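Local coordinates for protein alpha-1,3-glucanase (Streptomyces thermodiastaticus, PDB 7C7D) that probably hydrolyses internal alpha-1,3-glycosidic bonds in alpha-1,3-glucan, as a thermostable GH87 endo-acting glycoside hydrolase, at residues K144-I153 with G295-S303; G245-V256 with Y268-Q279. All blocks are in the same frame, centred on the assembly; numbering follows the deposited sequence. Where two conformers were deposited one is given.

Contact 1: residues K144-I153 with G295-S303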
loop_
_atom_site.group_PDB
_atom_site.type_symbol
_atom_site.label_atom_id
_atom_site.label_comp_id
_atom_site.label_asym_id
_atom_site.label_seq_id
_atom_site.Cartn_x
_atom_site.Cartn_y
_atom_site.Cartn_z
ATOM N N LYS A 144 18.063 -9.473 2.132
ATOM C CA LYS A 144 17.422 -10.779 2.024
ATOM C C LYS A 144 16.004 -10.681 1.475
ATOM O O LYS A 144 15.587 -11.522 0.672
ATOM C CB LYS A 144 17.423 -11.463 3.394
ATOM C CG LYS A 144 16.590 -12.736 3.434
ATOM C CD LYS A 144 16.609 -13.386 4.802
ATOM C CE LYS A 144 15.819 -14.686 4.773
ATOM N NZ LYS A 144 15.792 -15.362 6.091
ATOM N N TYR A 145 15.250 -9.666 1.893
ATOM C CA TYR A 145 13.846 -9.536 1.525
ATOM C C TYR A 145 13.638 -8.649 0.312
ATOM O O TYR A 145 12.488 -8.357 -0.041
ATOM C CB TYR A 145 13.031 -9.020 2.715
ATOM C CG TYR A 145 13.323 -9.790 3.971
ATOM C CD1 TYR A 145 12.793 -11.056 4.165
ATOM C CD2 TYR A 145 14.148 -9.267 4.955
ATOM C CE1 TYR A 145 13.070 -11.777 5.308
ATOM C CE2 TYR A 145 14.432 -9.976 6.104
ATOM C CZ TYR A 145 13.894 -11.233 6.275
ATOM O OH TYR A 145 14.177 -11.934 7.423
ATOM N N SER A 146 14.721 -8.220 -0.330
ATOM C CA SER A 146 14.704 -7.234 -1.396
ATOM C C SER A 146 15.218 -7.853 -2.691
ATOM O O SER A 146 15.724 -8.978 -2.709
ATOM C CB SER A 146 15.568 -6.027 -1.007
ATOM O OG SER A 146 15.069 -5.395 0.164
ATOM N N TYR A 147 15.084 -7.093 -3.784
ATOM C CA TYR A 147 15.564 -7.479 -5.111
ATOM C C TYR A 147 14.765 -8.654 -5.661
ATOM O O TYR A 147 15.233 -9.802 -5.693
ATOM C CB TYR A 147 17.077 -7.739 -5.125
ATOM C CG TYR A 147 17.867 -6.551 -4.629
ATOM C CD1 TYR A 147 18.224 -5.522 -5.490
ATOM C CD2 TYR A 147 18.232 -6.445 -3.297
ATOM C CE1 TYR A 147 18.937 -4.418 -5.033
ATOM C CE2 TYR A 147 18.936 -5.350 -2.831
ATOM C CZ TYR A 147 19.295 -4.347 -3.704
ATOM O OH TYR A 147 19.991 -3.255 -3.252
ATOM N N VAL A 148 13.547 -8.351 -6.091
ATOM C CA VAL A 148 12.552 -9.332 -6.495
ATOM C C VAL A 148 12.355 -9.220 -7.997
ATOM O O VAL A 148 12.132 -8.122 -8.523
ATOM C CB VAL A 148 11.227 -9.086 -5.751
ATOM C CG1 VAL A 148 10.129 -9.992 -6.279
ATOM C CG2 VAL A 148 11.416 -9.265 -4.252
ATOM N N ASP A 149 12.424 -10.356 -8.683
ATOM C CA ASP A 149 12.122 -10.444 -10.101
ATOM C C ASP A 149 10.743 -11.061 -10.289
ATOM O O ASP A 149 10.375 -12.016 -9.594
ATOM C CB ASP A 149 13.144 -11.333 -10.808
ATOM C CG ASP A 149 14.442 -10.617 -11.093
ATOM O OD1 ASP A 149 14.432 -9.372 -11.150
ATOM O OD2 ASP A 149 15.470 -11.304 -11.267
ATOM N N THR A 150 9.980 -10.505 -11.232
ATOM C CA THR A 150 8.697 -11.067 -11.655
ATOM C C THR A 150 8.661 -11.054 -13.186
ATOM O O THR A 150 7.948 -10.259 -13.800
ATOM C CB THR A 150 7.515 -10.298 -11.052
ATOM O OG1 THR A 150 7.570 -8.926 -11.463
ATOM C CG2 THR A 150 7.527 -10.368 -9.525
ATOM N N GLY A 151 9.443 -11.946 -13.799
ATOM C CA GLY A 151 9.573 -11.968 -15.247
ATOM C C GLY A 151 8.290 -12.286 -15.986
ATOM O O GLY A 151 8.184 -11.986 -17.182
ATOM N N TRP A 152 7.312 -12.887 -15.307
ATOM C CA TRP A 152 6.038 -13.211 -15.934
ATOM C C TRP A 152 5.098 -12.015 -16.022
ATOM O O TRP A 152 4.047 -12.122 -16.659
ATOM C CB TRP A 152 5.345 -14.339 -15.167
ATOM C CG TRP A 152 4.828 -13.889 -13.836
ATOM C CD1 TRP A 152 3.597 -13.364 -13.568
ATOM C CD2 TRP A 152 5.537 -13.904 -12.595
ATOM N NE1 TRP A 152 3.493 -13.059 -12.234
ATOM C CE2 TRP A 152 4.671 -13.381 -11.614
ATOM C CE3 TRP A 152 6.819 -14.314 -12.215
ATOM C CZ2 TRP A 152 5.045 -13.256 -10.278
ATOM C CZ3 TRP A 152 7.188 -14.188 -10.886
ATOM C CH2 TRP A 152 6.304 -13.664 -9.936
ATOM N N ILE A 153 5.440 -10.899 -15.386
ATOM C CA ILE A 153 4.644 -9.672 -15.468
ATOM C C ILE A 153 5.234 -8.822 -16.579
ATOM O O ILE A 153 6.346 -8.285 -16.417
ATOM C CB ILE A 153 4.641 -8.919 -14.131
ATOM C CG1 ILE A 153 4.048 -9.800 -13.031
ATOM C CG2 ILE A 153 3.852 -7.622 -14.258
ATOM C CD1 ILE A 153 3.864 -9.090 -11.707
ATOM N N GLY A 295 6.966 -12.639 8.171
ATOM C CA GLY A 295 7.361 -13.834 7.460
ATOM C C GLY A 295 8.818 -13.795 7.049
ATOM O O GLY A 295 9.612 -12.969 7.507
ATOM N N GLU A 296 9.170 -14.735 6.172
ATOM C CA GLU A 296 10.501 -14.825 5.586
ATOM C C GLU A 296 10.402 -14.887 4.068
ATOM O O GLU A 296 11.258 -15.469 3.402
ATOM C CB GLU A 296 11.280 -16.016 6.145
ATOM C CG GLU A 296 11.523 -15.928 7.643
ATOM C CD GLU A 296 12.460 -14.792 8.038
ATOM O OE1 GLU A 296 13.327 -14.417 7.220
ATOM O OE2 GLU A 296 12.334 -14.272 9.169
ATOM N N VAL A 297 9.363 -14.276 3.511
ATOM C CA VAL A 297 9.116 -14.346 2.077
ATOM C C VAL A 297 10.070 -13.399 1.363
ATOM O O VAL A 297 10.156 -12.208 1.699
ATOM C CB VAL A 297 7.648 -14.011 1.768
ATOM C CG1 VAL A 297 7.416 -13.985 0.269
ATOM C CG2 VAL A 297 6.726 -15.023 2.443
ATOM N N THR A 298 10.808 -13.930 0.392
ATOM C CA THR A 298 11.791 -13.154 -0.350
ATOM C C THR A 298 11.505 -13.137 -1.842
ATOM O O THR A 298 12.282 -12.558 -2.609
ATOM C CB THR A 298 13.204 -13.696 -0.100
ATOM O OG1 THR A 298 13.327 -14.969 -0.737
ATOM C CG2 THR A 298 13.465 -13.868 1.392
ATOM N N GLU A 299 10.411 -13.749 -2.276
ATOM C CA GLU A 299 10.097 -13.842 -3.689
ATOM C C GLU A 299 8.587 -13.809 -3.831
ATOM O O GLU A 299 7.851 -13.855 -2.846
ATOM C CB GLU A 299 10.656 -15.130 -4.286
ATOM C CG GLU A 299 10.129 -16.359 -3.597
ATOM C CD GLU A 299 11.031 -17.551 -3.767
ATOM O OE1 GLU A 299 11.727 -17.638 -4.803
ATOM O OE2 GLU A 299 11.048 -18.396 -2.855
ATOM N N ARG A 300 8.128 -13.745 -5.074
ATOM C CA ARG A 300 6.706 -13.775 -5.380
ATOM C C ARG A 300 6.407 -15.064 -6.133
ATOM O O ARG A 300 6.766 -15.201 -7.308
ATOM C CB ARG A 300 6.298 -12.549 -6.188
ATOM C CG ARG A 300 4.822 -12.507 -6.460
ATOM C CD ARG A 300 4.482 -11.298 -7.260
ATOM N NE ARG A 300 3.080 -11.301 -7.632
ATOM C CZ ARG A 300 2.440 -10.229 -8.076
ATOM N NH1 ARG A 300 3.090 -9.079 -8.199
ATOM N NH2 ARG A 300 1.160 -10.311 -8.390
ATOM N N VAL A 301 5.772 -16.008 -5.449
ATOM C CA VAL A 301 5.325 -17.269 -6.030
ATOM C C VAL A 301 3.803 -17.202 -6.067
ATOM O O VAL A 301 3.134 -17.395 -5.045
ATOM C CB VAL A 301 5.816 -18.479 -5.227
ATOM C CG1 VAL A 301 5.425 -19.781 -5.922
ATOM C CG2 VAL A 301 7.327 -18.414 -5.026
ATOM N N ASP A 302 3.244 -16.919 -7.245
ATOM C CA ASP A 302 1.822 -16.605 -7.312
ATOM C C ASP A 302 0.957 -17.776 -6.863
ATOM O O ASP A 302 -0.109 -17.563 -6.273
ATOM C CB ASP A 302 1.442 -16.119 -8.712
ATOM C CG ASP A 302 1.733 -14.640 -8.906
ATOM O OD1 ASP A 302 1.912 -13.932 -7.889
ATOM O OD2 ASP A 302 1.774 -14.183 -10.069
ATOM N N SER A 303 1.417 -19.007 -7.083
ATOM C CA SER A 303 0.649 -20.197 -6.735
ATOM C C SER A 303 0.787 -20.608 -5.272
ATOM O O SER A 303 0.135 -21.574 -4.859
ATOM C CB SER A 303 1.060 -21.368 -7.632
ATOM O OG SER A 303 2.444 -21.655 -7.492
HETATM O O HOH W 1 15.256 -11.963 -2.168
HETATM O O HOH W 2 11.557 -11.186 8.634
HETATM O O HOH W 3 10.060 -13.578 -7.246
#
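Arg300 and Thr298 give up the most surface to the loop 144-153, with Trp152 and Tyr145 close behind, and the contact is easiest to follow from one end to the other. At the Trp152 end, the arginine chain runs out straight, with CG opposite the backbone N (chi1 -177°), which carries its CD past the indole to within 3.6 Å of Trp152 CZ2. The indole and guanidinium planes stand nearly perpendicular, 88° apart. Ile153 CD1 sits over one guanidinium face, 3.6 Å from Arg300 NH1. Asp302 OD1 accepts a hydrogen bond from Arg300 NE on its syn lone pair at 2.9 Å, in the guanidinium plane, while NH1 forms a salt bridge with Asp376. In the middle, water 3 bridges Asp149 O and Arg300 N. At the far end Thr298 CG2 rests 3.2 Å from Lys144 O and also meets the lysine chain at CG. Glu296 OE1 takes two donors from opposite faces of its carboxylate plane: Lys144 NZ at 2.9 Å in a salt bridge, and Tyr145 OH at 2.6 Å on the syn side. Lys144 CG lies over the centre of the tyrosine ring, which also stacks with His326. One salt bridge, Lys144 to Glu296, thus crosses the seam between the D1 and pectate lyase-like regions, while Arg300 is paired on its own side; the lysine would probably favour an ionised Glu296.

Contact 2: residues G245-V256 with Y268-Q279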
loop_
_atom_site.group_PDB
_atom_site.type_symbol
_atom_site.label_atom_id
_atom_site.label_comp_id
_atom_site.label_asym_id
_atom_site.label_seq_id
_atom_site.Cartn_x
_atom_site.Cartn_y
_atom_site.Cartn_z
ATOM N N GLY A 245 6.925 -11.964 23.173
ATOM C CA GLY A 245 7.833 -13.023 22.787
ATOM C C GLY A 245 7.886 -13.153 21.282
ATOM O O GLY A 245 7.286 -12.372 20.544
ATOM N N ASP A 246 8.627 -14.167 20.844
ATOM C CA ASP A 246 8.754 -14.516 19.436
ATOM C C ASP A 246 8.265 -15.944 19.267
ATOM O O ASP A 246 8.717 -16.842 19.983
ATOM C CB ASP A 246 10.212 -14.414 18.981
ATOM C CG ASP A 246 10.703 -12.980 18.919
ATOM O OD1 ASP A 246 10.451 -12.293 17.904
ATOM O OD2 ASP A 246 11.342 -12.533 19.893
ATOM N N TYR A 247 7.345 -16.158 18.333
ATOM C CA TYR A 247 6.687 -17.448 18.172
ATOM C C TYR A 247 6.811 -17.897 16.731
ATOM O O TYR A 247 6.306 -17.229 15.828
ATOM C CB TYR A 247 5.203 -17.345 18.524
ATOM C CG TYR A 247 4.955 -16.846 19.915
ATOM C CD1 TYR A 247 4.891 -15.484 20.187
ATOM C CD2 TYR A 247 4.786 -17.739 20.965
ATOM C CE1 TYR A 247 4.671 -15.025 21.469
ATOM C CE2 TYR A 247 4.562 -17.293 22.247
ATOM C CZ TYR A 247 4.502 -15.933 22.496
ATOM O OH TYR A 247 4.275 -15.497 23.779
ATOM N N ARG A 248 7.452 -19.034 16.512
ATOM C CA ARG A 248 7.512 -19.622 15.182
ATOM C C ARG A 248 6.207 -20.364 14.918
ATOM O O ARG A 248 5.812 -21.226 15.710
ATOM C CB ARG A 248 8.697 -20.580 15.091
ATOM C CG ARG A 248 8.822 -21.297 13.754
ATOM C CD ARG A 248 10.256 -21.749 13.504
ATOM N NE ARG A 248 10.648 -22.851 14.379
ATOM C CZ ARG A 248 10.400 -24.132 14.127
ATOM N NH1 ARG A 248 9.756 -24.484 13.021
ATOM N NH2 ARG A 248 10.795 -25.065 14.983
ATOM N N ILE A 249 5.533 -20.020 13.823
ATOM C CA ILE A 249 4.303 -20.686 13.396
ATOM C C ILE A 249 4.514 -21.134 11.954
ATOM O O ILE A 249 4.365 -20.334 11.026
ATOM C CB ILE A 249 3.076 -19.771 13.513
ATOM C CG1 ILE A 249 2.908 -19.270 14.949
ATOM C CG2 ILE A 249 1.818 -20.488 13.027
ATOM C CD1 ILE A 249 2.298 -20.289 15.879
ATOM N N THR A 250 4.874 -22.405 11.752
ATOM C CA THR A 250 4.970 -22.904 10.385
ATOM C C THR A 250 3.623 -22.797 9.690
ATOM O O THR A 250 3.549 -22.418 8.516
ATOM C CB THR A 250 5.476 -24.347 10.356
ATOM O OG1 THR A 250 4.621 -25.178 11.152
ATOM C CG2 THR A 250 6.891 -24.422 10.879
ATOM N N GLY A 251 2.543 -23.096 10.411
ATOM C CA GLY A 251 1.210 -22.861 9.913
ATOM C C GLY A 251 0.787 -23.899 8.894
ATOM O O GLY A 251 1.519 -24.850 8.600
ATOM N N PRO A 252 -0.415 -23.735 8.325
ATOM C CA PRO A 252 -1.346 -22.651 8.625
ATOM C C PRO A 252 -2.277 -23.023 9.760
ATOM O O PRO A 252 -2.460 -24.201 10.078
ATOM C CB PRO A 252 -2.163 -22.564 7.344
ATOM C CG PRO A 252 -2.262 -23.993 6.887
ATOM C CD PRO A 252 -0.954 -24.651 7.300
ATOM N N LEU A 253 -2.867 -22.004 10.373
ATOM C CA LEU A 253 -4.029 -22.188 11.223
ATOM C C LEU A 253 -5.277 -22.160 10.355
ATOM O O LEU A 253 -5.413 -21.304 9.472
ATOM C CB LEU A 253 -4.111 -21.078 12.271
ATOM C CG LEU A 253 -2.929 -20.973 13.239
ATOM C CD1 LEU A 253 -3.003 -19.707 14.083
ATOM C CD2 LEU A 253 -2.852 -22.201 14.135
ATOM N N SER A 254 -6.174 -23.106 10.594
ATOM C CA SER A 254 -7.497 -23.127 9.996
ATOM C C SER A 254 -8.511 -23.385 11.107
ATOM O O SER A 254 -8.150 -23.606 12.268
ATOM C CB SER A 254 -7.568 -24.158 8.863
ATOM O OG SER A 254 -7.389 -25.462 9.378
ATOM N N GLY A 255 -9.794 -23.374 10.766
ATOM C CA GLY A 255 -10.780 -23.413 11.828
ATOM C C GLY A 255 -10.694 -22.241 12.780
ATOM O O GLY A 255 -11.135 -22.344 13.927
ATOM N N VAL A 256 -10.121 -21.125 12.340
ATOM C CA VAL A 256 -10.097 -19.915 13.152
ATOM C C VAL A 256 -11.477 -19.273 13.056
ATOM O O VAL A 256 -11.846 -18.718 12.019
ATOM C CB VAL A 256 -8.986 -18.955 12.713
ATOM C CG1 VAL A 256 -8.909 -17.781 13.667
ATOM C CG2 VAL A 256 -7.637 -19.678 12.661
ATOM N N TYR A 268 5.700 -6.179 20.637
ATOM C CA TYR A 268 6.039 -7.082 21.735
ATOM C C TYR A 268 5.689 -8.534 21.463
ATOM O O TYR A 268 6.483 -9.423 21.787
ATOM C CB TYR A 268 5.331 -6.634 23.020
ATOM C CG TYR A 268 5.615 -5.204 23.385
ATOM C CD1 TYR A 268 6.850 -4.826 23.895
ATOM C CD2 TYR A 268 4.653 -4.222 23.204
ATOM C CE1 TYR A 268 7.113 -3.509 24.227
ATOM C CE2 TYR A 268 4.907 -2.908 23.529
ATOM C CZ TYR A 268 6.137 -2.556 24.040
ATOM O OH TYR A 268 6.385 -1.240 24.362
ATOM N N SER A 269 4.508 -8.803 20.911
ATOM C CA SER A 269 4.066 -10.160 20.609
ATOM C C SER A 269 4.262 -10.390 19.118
ATOM O O SER A 269 3.507 -9.858 18.301
ATOM C CB SER A 269 2.603 -10.341 21.001
ATOM O OG SER A 269 2.397 -10.018 22.368
ATOM N N VAL A 270 5.260 -11.195 18.763
ATOM C CA VAL A 270 5.722 -11.294 17.381
ATOM C C VAL A 270 5.629 -12.745 16.926
ATOM O O VAL A 270 6.320 -13.617 17.467
ATOM C CB VAL A 270 7.148 -10.748 17.218
ATOM C CG1 VAL A 270 7.581 -10.850 15.764
ATOM C CG2 VAL A 270 7.217 -9.300 17.693
ATOM N N VAL A 271 4.776 -13.000 15.938
ATOM C CA VAL A 271 4.659 -14.301 15.290
ATOM C C VAL A 271 5.524 -14.286 14.040
ATOM O O VAL A 271 5.441 -13.353 13.226
ATOM C CB VAL A 271 3.193 -14.599 14.931
ATOM C CG1 VAL A 271 3.100 -15.761 13.943
ATOM C CG2 VAL A 271 2.358 -14.850 16.185
ATOM N N HIS A 272 6.346 -15.323 13.881
ATOM C CA HIS A 272 7.180 -15.508 12.698
ATOM C C HIS A 272 6.524 -16.600 11.867
ATOM O O HIS A 272 6.582 -17.783 12.212
ATOM C CB HIS A 272 8.604 -15.864 13.104
ATOM C CG HIS A 272 9.271 -14.782 13.894
ATOM N ND1 HIS A 272 9.971 -13.751 13.304
ATOM C CD2 HIS A 272 9.287 -14.533 15.225
ATOM C CE1 HIS A 272 10.422 -12.935 14.241
ATOM N NE2 HIS A 272 10.021 -13.387 15.415
ATOM N N SER A 273 5.860 -16.192 10.789
ATOM C CA SER A 273 5.131 -17.127 9.949
ATOM C C SER A 273 5.027 -16.556 8.551
ATOM O O SER A 273 4.839 -15.347 8.381
ATOM C CB SER A 273 3.718 -17.346 10.485
ATOM O OG SER A 273 3.034 -18.307 9.709
ATOM N N SER A 274 5.142 -17.439 7.560
ATOM C CA SER A 274 4.897 -17.097 6.170
ATOM C C SER A 274 3.609 -17.716 5.646
ATOM O O SER A 274 3.380 -17.716 4.434
ATOM C CB SER A 274 6.095 -17.510 5.306
ATOM O OG SER A 274 7.273 -16.838 5.722
ATOM N N HIS A 275 2.761 -18.245 6.530
ATOM C CA HIS A 275 1.539 -18.941 6.133
ATOM C C HIS A 275 0.658 -19.044 7.369
ATOM O O HIS A 275 0.454 -20.134 7.909
ATOM C CB HIS A 275 1.903 -20.334 5.604
ATOM C CG HIS A 275 0.774 -21.066 4.950
ATOM N ND1 HIS A 275 0.724 -22.441 4.896
ATOM C CD2 HIS A 275 -0.330 -20.624 4.299
ATOM C CE1 HIS A 275 -0.363 -22.817 4.248
ATOM N NE2 HIS A 275 -1.020 -21.734 3.872
ATOM N N PHE A 276 0.155 -17.907 7.849
ATOM C CA PHE A 276 -0.375 -17.847 9.208
ATOM C C PHE A 276 -1.790 -18.411 9.312
ATOM O O PHE A 276 -2.023 -19.388 10.033
ATOM C CB PHE A 276 -0.281 -16.417 9.748
ATOM C CG PHE A 276 -0.781 -16.266 11.152
ATOM C CD1 PHE A 276 -0.164 -16.928 12.202
ATOM C CD2 PHE A 276 -1.880 -15.474 11.420
ATOM C CE1 PHE A 276 -0.626 -16.785 13.497
ATOM C CE2 PHE A 276 -2.351 -15.327 12.711
ATOM C CZ PHE A 276 -1.724 -15.984 13.754
ATOM N N ILE A 277 -2.754 -17.805 8.617
ATOM C CA ILE A 277 -4.122 -18.308 8.560
ATOM C C ILE A 277 -4.451 -18.614 7.108
ATOM O O ILE A 277 -4.237 -17.770 6.232
ATOM C CB ILE A 277 -5.128 -17.307 9.160
ATOM C CG1 ILE A 277 -4.955 -17.237 10.680
ATOM C CG2 ILE A 277 -6.563 -17.686 8.795
ATOM C CD1 ILE A 277 -5.685 -16.056 11.324
ATOM N N ASP A 278 -4.965 -19.818 6.855
ATOM C CA ASP A 278 -5.328 -20.225 5.500
ATOM C C ASP A 278 -6.558 -21.114 5.610
ATOM O O ASP A 278 -6.463 -22.266 6.054
ATOM C CB ASP A 278 -4.155 -20.954 4.840
ATOM C CG ASP A 278 -4.364 -21.218 3.358
ATOM O OD1 ASP A 278 -5.473 -20.970 2.839
ATOM O OD2 ASP A 278 -3.401 -21.679 2.706
ATOM N N GLN A 279 -7.718 -20.583 5.234
ATOM C CA GLN A 279 -8.959 -21.326 5.373
ATOM C C GLN A 279 -9.969 -20.757 4.395
ATOM O O GLN A 279 -10.044 -19.541 4.210
ATOM C CB GLN A 279 -9.494 -21.234 6.808
ATOM C CG GLN A 279 -9.652 -19.807 7.317
ATOM C CD GLN A 279 -9.960 -19.746 8.797
ATOM O OE1 GLN A 279 -9.611 -20.643 9.558
ATOM N NE2 GLN A 279 -10.636 -18.687 9.213
HETATM O O HOH W 4 5.349 -20.334 7.781
#
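Two successive turns of the right-handed parallel beta-helix meet here, segment 245-256 lying alongside 268-279. Strands 245-248 and 269-272 run parallel, 21° apart, and a ladder of backbone bonds joins them, among them Tyr247 N to Val270 O and His272 N to Tyr247 O. On the face carrying Asp246 and His272, the imidazole NE2 gives a nearly straight bond (175°) to Asp246 OD1 at 2.8 Å, in the ring plane but on the anti side of the carboxylate. Where the chain bends, Ser273 OG donates to Ile249 O at 2.8 Å and accepts from His275 N in an ST turn. Pro252, after a cis peptide, lays CB over the centre of the His275 ring, 3.7 Å from its centroid, a CH-pi contact; Asp278 OD2 holds that ring by its NE2 edge. Inside the coil, Leu253 CD1 meets Phe276 CE1 at 3.8 Å, and Leu253 also packs on Phe228 of helix 225-234. Gln279 ends the run: with CG tucked between N and the carbonyl carbon (chi1 54°), its amide reads the backbone of Val256 twice, OE1 accepting from Val256 N at 2.9 Å and NE2 donating to Val256 O at 3.1 Å, both on in-plane lone pairs; NE2 also donates to Ser312 O. With an alanine in its place, Val256 N would probably lose its acceptor, Val256 O would be left to Ser282 OG, and the 254-256 bend would be freer to shift. Parallel strands stacked coil on coil, with aliphatic and aromatic side chains packed inside, are typical of the pectate lyase-like beta-helix.

How the contacts relate
Contact 1 and contact 2 have centres about 20 Å apart and meet where Ser274 OG lies 2.9 Å from Glu296 N, a probable hydrogen bond. Along the chain the order is 144-153, 245-256, 268-279, 295-303, so both segments of contact 2 fall between those of contact 1. Strand 269-272 pairs in parallel with 292-294, which leads straight into 295-303; the later segment of contact 2 therefore belongs to the coil next to the one that supplies 295-303. Contact 2 joins neighbouring coils within the beta-helix, whereas contact 1 docks a loop of the D1 region onto it, linking the two parts of the catalytic unit.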